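Local coordinates for PR domain zinc finger protein 2 (Homo sapiens, PDB 2QPW) that uses S-adenosyl-L-methionine to methylate a lysine of histone H3, through the PR (SET-related) domain of a nuclear zinc-finger transcription regulator, at residues A12-A17 with T41-W46; F34-D39 with Y102-C107. All coordinates share one frame; numbering follows the deposited sequence.

How the contacts relate
Both contacts adjoin the antiparallel pair 31-35/43-47 of the PR domain, and both are partly buried. Contact 1 lays the loop 12-17, extended up to Thr-15, beside residues 41-46; it is centred farther out, about 13 Å from the centre of the chain, against about 9 Å for contact 2. Contact 2 sets the turn that follows strand 31-35 against residues 102-107. In contact 1 a carboxylate and a peptide N-H make firm hydrogen bonds; in contact 2 one weak bond and a little packing join the segments. Arg-42 joins the two: Arg-42 O accepts a backbone hydrogen bond from Ser-36 N at 2.9 Å, and its guanidinium packs on Asn-104 and bonds Tyr-102 O weakly.

Contact 1: residues A12-A17 with T41-W46; sequences ATETLA and TRIGVW
Glu-14 grips the chain of Thr-41 to Ile-43 by both its backbone and its carboxylate. Glu-14 N gives its hydrogen almost straight to Thr-41 O at 2.8 Å, and CA of Thr-13 approaches the same oxygen in a C-H...O contact. CG of Glu-14 stands anti to the backbone N (chi1 179°), and the extended chain beyond it carries the carboxylate past Arg-42 to the next peptide. There Glu-14 OE1 takes Ile-43 N at 2.9 Å through its anti lone pair, the N-H...O angle being 170°. Strand 43-47 pairs with strand 31-35 in the PR domain: Gly-44 bonds Phe-34, and Arg-42, just before the strand, bonds Ser-36; the N-H of Ile-43 between them goes to this carboxylate of the loop before helix 21-25. A water donates to Glu-14 OE1 at 2.7 Å and to Ile-43 O at 3.1 Å, so OE1 and its water serve the N-H and the carbonyl oxygen of the same residue. OE2 forms a salt bridge with Arg-101. Glu-14 and Arg-42 run alongside in the same direction, but their flat ends are turned 88° apart and Glu-14 OE1 stays 4.7 Å from Arg-42 NE; OE1 meets the arginine at CB, and NE makes a weak bond to Ile-43 O. The apolar part rests on Ile-43. Its CG1 lies by Glu-14 O and the carbonyl carbon of Thr-15, while Ile-43 CD1 reaches on to Leu-16 N at 3.5 Å. Leu-16 crosses Ile-43 at about a right angle, with Leu-16 CG 4.0 Å from Ile-43 CD1, and also touches Leu-33 of the neighbouring strand.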
loop_
_atom_site.group_PDB
_atom_site.type_symbol
_atom_site.label_atom_id
_atom_site.label_comp_id
_atom_site.label_asym_id
_atom_site.label_seq_id
_atom_site.Cartn_x
_atom_site.Cartn_y
_atom_site.Cartn_z
ATOM N N ALA A 12 -17.941 5.604 7.623
ATOM C CA ALA A 12 -16.762 5.209 8.413
ATOM C C ALA A 12 -15.568 6.145 8.132
ATOM O O ALA A 12 -15.336 6.543 6.983
ATOM C CB ALA A 12 -16.388 3.751 8.086
ATOM N N THR A 13 -14.842 6.519 9.179
ATOM C CA THR A 13 -13.629 7.331 9.027
ATOM C C THR A 13 -12.467 6.702 9.803
ATOM O O THR A 13 -12.645 6.282 10.958
ATOM C CB THR A 13 -13.853 8.777 9.526
ATOM O OG1 THR A 13 -14.948 9.377 8.812
ATOM C CG2 THR A 13 -12.606 9.618 9.311
ATOM N N GLU A 14 -11.286 6.635 9.184
ATOM C CA GLU A 14 -10.082 6.144 9.850
ATOM C C GLU A 14 -9.144 7.321 10.085
ATOM O O GLU A 14 -8.722 7.973 9.112
ATOM C CB GLU A 14 -9.406 5.115 8.936
ATOM C CG GLU A 14 -8.130 4.504 9.457
ATOM C CD GLU A 14 -7.453 3.695 8.355
ATOM O OE1 GLU A 14 -7.023 4.295 7.330
ATOM O OE2 GLU A 14 -7.405 2.446 8.505
ATOM N N THR A 15 -8.800 7.596 11.352
ATOM C CA THR A 15 -7.885 8.706 11.697
ATOM C C THR A 15 -6.507 8.252 12.213
ATOM O O THR A 15 -6.311 7.063 12.447
ATOM C CB THR A 15 -8.532 9.666 12.719
ATOM O OG1 THR A 15 -8.423 9.103 14.043
ATOM C CG2 THR A 15 -10.002 9.870 12.358
ATOM N N LEU A 16 -5.554 9.183 12.380
ATOM C CA LEU A 16 -4.236 8.804 12.928
ATOM C C LEU A 16 -4.342 8.157 14.312
ATOM O O LEU A 16 -3.563 7.245 14.658
ATOM C CB LEU A 16 -3.224 9.973 12.948
ATOM C CG LEU A 16 -2.525 10.381 11.667
ATOM C CD1 LEU A 16 -1.741 11.702 11.877
ATOM C CD2 LEU A 16 -1.589 9.260 11.129
ATOM N N ALA A 17 -5.325 8.608 15.095
ATOM C CA ALA A 17 -5.546 8.039 16.418
ATOM C C ALA A 17 -5.787 6.534 16.403
ATOM O O ALA A 17 -5.470 5.880 17.392
ATOM C CB ALA A 17 -6.690 8.769 17.137
ATOM N N THR A 41 -11.017 10.045 3.837
ATOM C CA THR A 41 -11.682 9.296 4.947
ATOM C C THR A 41 -10.783 8.167 5.483
ATOM O O THR A 41 -11.138 7.481 6.482
ATOM C CB THR A 41 -13.080 8.722 4.557
ATOM O OG1 THR A 41 -12.921 7.615 3.657
ATOM C CG2 THR A 41 -13.976 9.823 3.946
ATOM N N ARG A 42 -9.624 7.977 4.828
ATOM C CA ARG A 42 -8.606 6.999 5.299
ATOM C C ARG A 42 -7.178 7.560 5.445
ATOM O O ARG A 42 -6.859 8.646 4.926
ATOM C CB ARG A 42 -8.632 5.683 4.479
ATOM C CG ARG A 42 -8.383 5.785 3.000
ATOM C CD ARG A 42 -8.125 4.392 2.372
ATOM N NE ARG A 42 -6.743 3.964 2.674
ATOM C CZ ARG A 42 -6.109 2.923 2.127
ATOM N NH1 ARG A 42 -4.855 2.657 2.486
ATOM N NH2 ARG A 42 -6.691 2.178 1.207
ATOM N N ILE A 43 -6.331 6.837 6.185
ATOM C CA ILE A 43 -4.943 7.228 6.356
ATOM C C ILE A 43 -4.154 6.760 5.147
ATOM O O ILE A 43 -4.411 5.666 4.619
ATOM C CB ILE A 43 -4.358 6.673 7.703
ATOM C CG1 ILE A 43 -5.079 7.340 8.901
ATOM C CG2 ILE A 43 -2.856 6.849 7.763
ATOM C CD1 ILE A 43 -4.989 8.933 8.891
ATOM N N GLY A 44 -3.215 7.602 4.706
ATOM C CA GLY A 44 -2.284 7.281 3.606
ATOM C C GLY A 44 -0.826 7.537 4.043
ATOM O O GLY A 44 -0.560 7.761 5.226
ATOM N N VAL A 45 0.118 7.411 3.091
ATOM C CA VAL A 45 1.560 7.512 3.358
ATOM C C VAL A 45 2.143 8.594 2.451
ATOM O O VAL A 45 1.826 8.628 1.264
ATOM C CB VAL A 45 2.288 6.162 3.044
ATOM C CG1 VAL A 45 3.744 6.215 3.452
ATOM C CG2 VAL A 45 1.550 4.976 3.769
ATOM N N TRP A 46 2.993 9.445 3.028
ATOM C CA TRP A 46 3.547 10.639 2.343
ATOM C C TRP A 46 5.052 10.732 2.480
ATOM O O TRP A 46 5.612 10.379 3.517
ATOM C CB TRP A 46 2.938 11.938 2.911
ATOM C CG TRP A 46 1.451 12.037 2.754
ATOM C CD1 TRP A 46 0.521 11.393 3.491
ATOM C CD2 TRP A 46 0.733 12.865 1.823
ATOM N NE1 TRP A 46 -0.755 11.737 3.074
ATOM C CE2 TRP A 46 -0.653 12.636 2.045
ATOM C CE3 TRP A 46 1.121 13.741 0.793
ATOM C CZ2 TRP A 46 -1.675 13.286 1.289
ATOM C CZ3 TRP A 46 0.103 14.406 0.034
ATOM C CH2 TRP A 46 -1.278 14.142 0.285
HETATM O O HOH W 1 -5.790 3.031 5.297
#

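Contact 2: residues F34-D39 with Y102-C107; sequences FPSAVD and YVNWAC
The turn that leaves strand 31-35 of the PR domain, with Ser-36, Val-38 and Asp-39, meets Asn-104 of the segment 102-107. Asn-104 to Cys-107 (Asn-Trp-Ala-Cys) probably corresponds to the Asn-His-Ser-Cys motif of SET domains, to which the PR fold is related. In Ser-36, CB points toward Asn-104, and OG, anti to the backbone N (chi1 -178°), lies over the N-H groups that follow, in an arrangement resembling an ST turn with weak bonds. Ser-36 OG receives Val-38 N weakly at 3.2 Å and Asp-39 N, also weakly, at 3.5 Å. Asn-104 comes to the same oxygen from across the contact, Asn-104 ND2 reaching Ser-36 OG at 3.3 Å in a weak bond whose N-H...O angle is 162°. Asn-104 was modelled in two conformers; the contacts of its amide given here are those of one of them and so are tentative. Ser-36 OG also bonds Glu-136 OE2, while OE1 of that glutamate takes Ala-37 N, so one carboxylate holds the hydroxyl and the turn's backbone together. The isopropyl group of Val-38 packs beside the Asn-104 amide, Val-38 CB lying 3.7 Å from Asn-104 ND2, with the two side chains set aslant. Val-38 CG1 also approaches the carbonyl oxygen of Trp-105, and Leu-138 of the adjoining strand 138-139 touches both Val-38 and Asn-104. The other end of the amide, in the same conformer, turns back on its own chain: Asn-104 OD1 receives Trp-105 N at 2.9 Å, the N-H approaching from 40° off the plane of the amide carbonyl.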
loop_
_atom_site.group_PDB
_atom_site.type_symbol
_atom_site.label_atom_id
_atom_site.label_comp_id
_atom_site.label_asym_id
_atom_site.label_seq_id
_atom_site.Cartn_x
_atom_site.Cartn_y
_atom_site.Cartn_z
ATOM N N PHE A 34 -0.478 10.070 7.306
ATOM C CA PHE A 34 -1.271 11.296 7.303
ATOM C C PHE A 34 -2.480 11.041 6.422
ATOM O O PHE A 34 -2.368 10.264 5.466
ATOM C CB PHE A 34 -0.436 12.495 6.753
ATOM C CG PHE A 34 -0.985 13.841 7.151
ATOM C CD1 PHE A 34 -0.882 14.286 8.464
ATOM C CD2 PHE A 34 -1.672 14.617 6.229
ATOM C CE1 PHE A 34 -1.430 15.496 8.847
ATOM C CE2 PHE A 34 -2.211 15.852 6.602
ATOM C CZ PHE A 34 -2.094 16.276 7.913
ATOM N N PRO A 35 -3.663 11.659 6.733
ATOM C CA PRO A 35 -4.829 11.435 5.844
ATOM C C PRO A 35 -4.524 11.444 4.320
ATOM O O PRO A 35 -3.768 12.316 3.839
ATOM C CB PRO A 35 -5.784 12.580 6.249
ATOM C CG PRO A 35 -5.524 12.749 7.701
ATOM C CD PRO A 35 -4.024 12.504 7.896
ATOM N N SER A 36 -5.078 10.483 3.572
ATOM C CA SER A 36 -4.820 10.360 2.127
ATOM C C SER A 36 -5.498 11.509 1.378
ATOM O O SER A 36 -6.559 11.924 1.795
ATOM C CB SER A 36 -5.415 9.052 1.593
ATOM O OG SER A 36 -5.126 8.916 0.204
ATOM N N ALA A 37 -4.883 12.043 0.333
ATOM C CA ALA A 37 -5.580 13.050 -0.512
ATOM C C ALA A 37 -6.497 12.365 -1.528
ATOM O O ALA A 37 -7.508 12.952 -1.984
ATOM C CB ALA A 37 -4.549 13.948 -1.241
ATOM N N VAL A 38 -6.139 11.142 -1.918
ATOM C CA VAL A 38 -6.997 10.317 -2.810
ATOM C C VAL A 38 -8.356 9.935 -2.156
ATOM O O VAL A 38 -9.382 9.972 -2.821
ATOM C CB VAL A 38 -6.223 9.070 -3.357
ATOM C CG1 VAL A 38 -7.104 8.215 -4.208
ATOM C CG2 VAL A 38 -5.031 9.517 -4.203
ATOM N N ASP A 39 -8.355 9.607 -0.855
ATOM C CA ASP A 39 -9.552 9.307 -0.062
ATOM C C ASP A 39 -9.301 9.840 1.350
ATOM O O ASP A 39 -8.664 9.192 2.176
ATOM C CB ASP A 39 -9.868 7.800 -0.056
ATOM C CG ASP A 39 -11.092 7.448 0.799
ATOM O OD1 ASP A 39 -11.712 8.357 1.401
ATOM O OD2 ASP A 39 -11.439 6.247 0.876
ATOM N N TYR A 102 -1.091 0.977 4.702
ATOM C CA TYR A 102 -1.671 2.328 4.558
ATOM C C TYR A 102 -1.352 3.026 3.221
ATOM O O TYR A 102 -1.905 4.111 2.948
ATOM C CB TYR A 102 -1.229 3.185 5.754
ATOM C CG TYR A 102 -1.827 2.688 7.051
ATOM C CD1 TYR A 102 -3.084 3.128 7.458
ATOM C CD2 TYR A 102 -1.156 1.730 7.859
ATOM C CE1 TYR A 102 -3.686 2.660 8.644
ATOM C CE2 TYR A 102 -1.756 1.237 9.040
ATOM C CZ TYR A 102 -2.999 1.726 9.433
ATOM O OH TYR A 102 -3.601 1.286 10.577
ATOM N N VAL A 103 -0.462 2.447 2.396
ATOM C CA VAL A 103 -0.204 2.997 1.033
ATOM C C VAL A 103 -1.451 2.790 0.149
ATOM O O VAL A 103 -1.850 1.631 -0.175
ATOM C CB VAL A 103 1.027 2.333 0.374
ATOM C CG1 VAL A 103 1.225 2.796 -1.090
ATOM C CG2 VAL A 103 2.299 2.552 1.232
ATOM N N ASN A 104 -2.091 3.895 -0.219
ATOM C CA ASN A 104 -3.285 3.826 -1.052
ATOM C C ASN A 104 -2.974 3.434 -2.502
ATOM O O ASN A 104 -1.840 3.547 -2.954
ATOM C CB ASN A 104 -4.050 5.162 -0.997
ATOM C CG ASN A 104 -5.555 5.000 -1.220
ATOM O OD1 ASN A 104 -6.057 3.892 -1.483
ATOM N ND2 ASN A 104 -6.288 6.126 -1.141
ATOM N N TRP A 105 -4.004 2.982 -3.243
ATOM C CA TRP A 105 -3.847 2.594 -4.642
ATOM C C TRP A 105 -4.108 3.807 -5.565
ATOM O O TRP A 105 -5.049 4.590 -5.341
ATOM C CB TRP A 105 -4.873 1.510 -4.987
ATOM C CG TRP A 105 -4.597 0.176 -4.409
ATOM C CD1 TRP A 105 -4.839 -0.241 -3.113
ATOM C CD2 TRP A 105 -4.008 -0.936 -5.085
ATOM N NE1 TRP A 105 -4.445 -1.550 -2.959
ATOM C CE2 TRP A 105 -3.934 -2.001 -4.152
ATOM C CE3 TRP A 105 -3.565 -1.149 -6.398
ATOM C CZ2 TRP A 105 -3.452 -3.274 -4.504
ATOM C CZ3 TRP A 105 -3.099 -2.413 -6.747
ATOM C CH2 TRP A 105 -3.010 -3.441 -5.794
ATOM N N ALA A 106 -3.292 3.925 -6.617
ATOM C CA ALA A 106 -3.523 4.881 -7.679
ATOM C C ALA A 106 -4.808 4.498 -8.416
ATOM O O ALA A 106 -5.155 3.322 -8.462
ATOM C CB ALA A 106 -2.345 4.874 -8.615
ATOM N N CYS A 107 -5.539 5.503 -8.921
ATOM C CA CYS A 107 -6.762 5.273 -9.712
ATOM C C CYS A 107 -6.389 5.012 -11.134
ATOM O O CYS A 107 -5.872 5.933 -11.818
ATOM C CB CYS A 107 -7.674 6.504 -9.681
ATOM S SG CYS A 107 -8.417 6.706 -8.135
#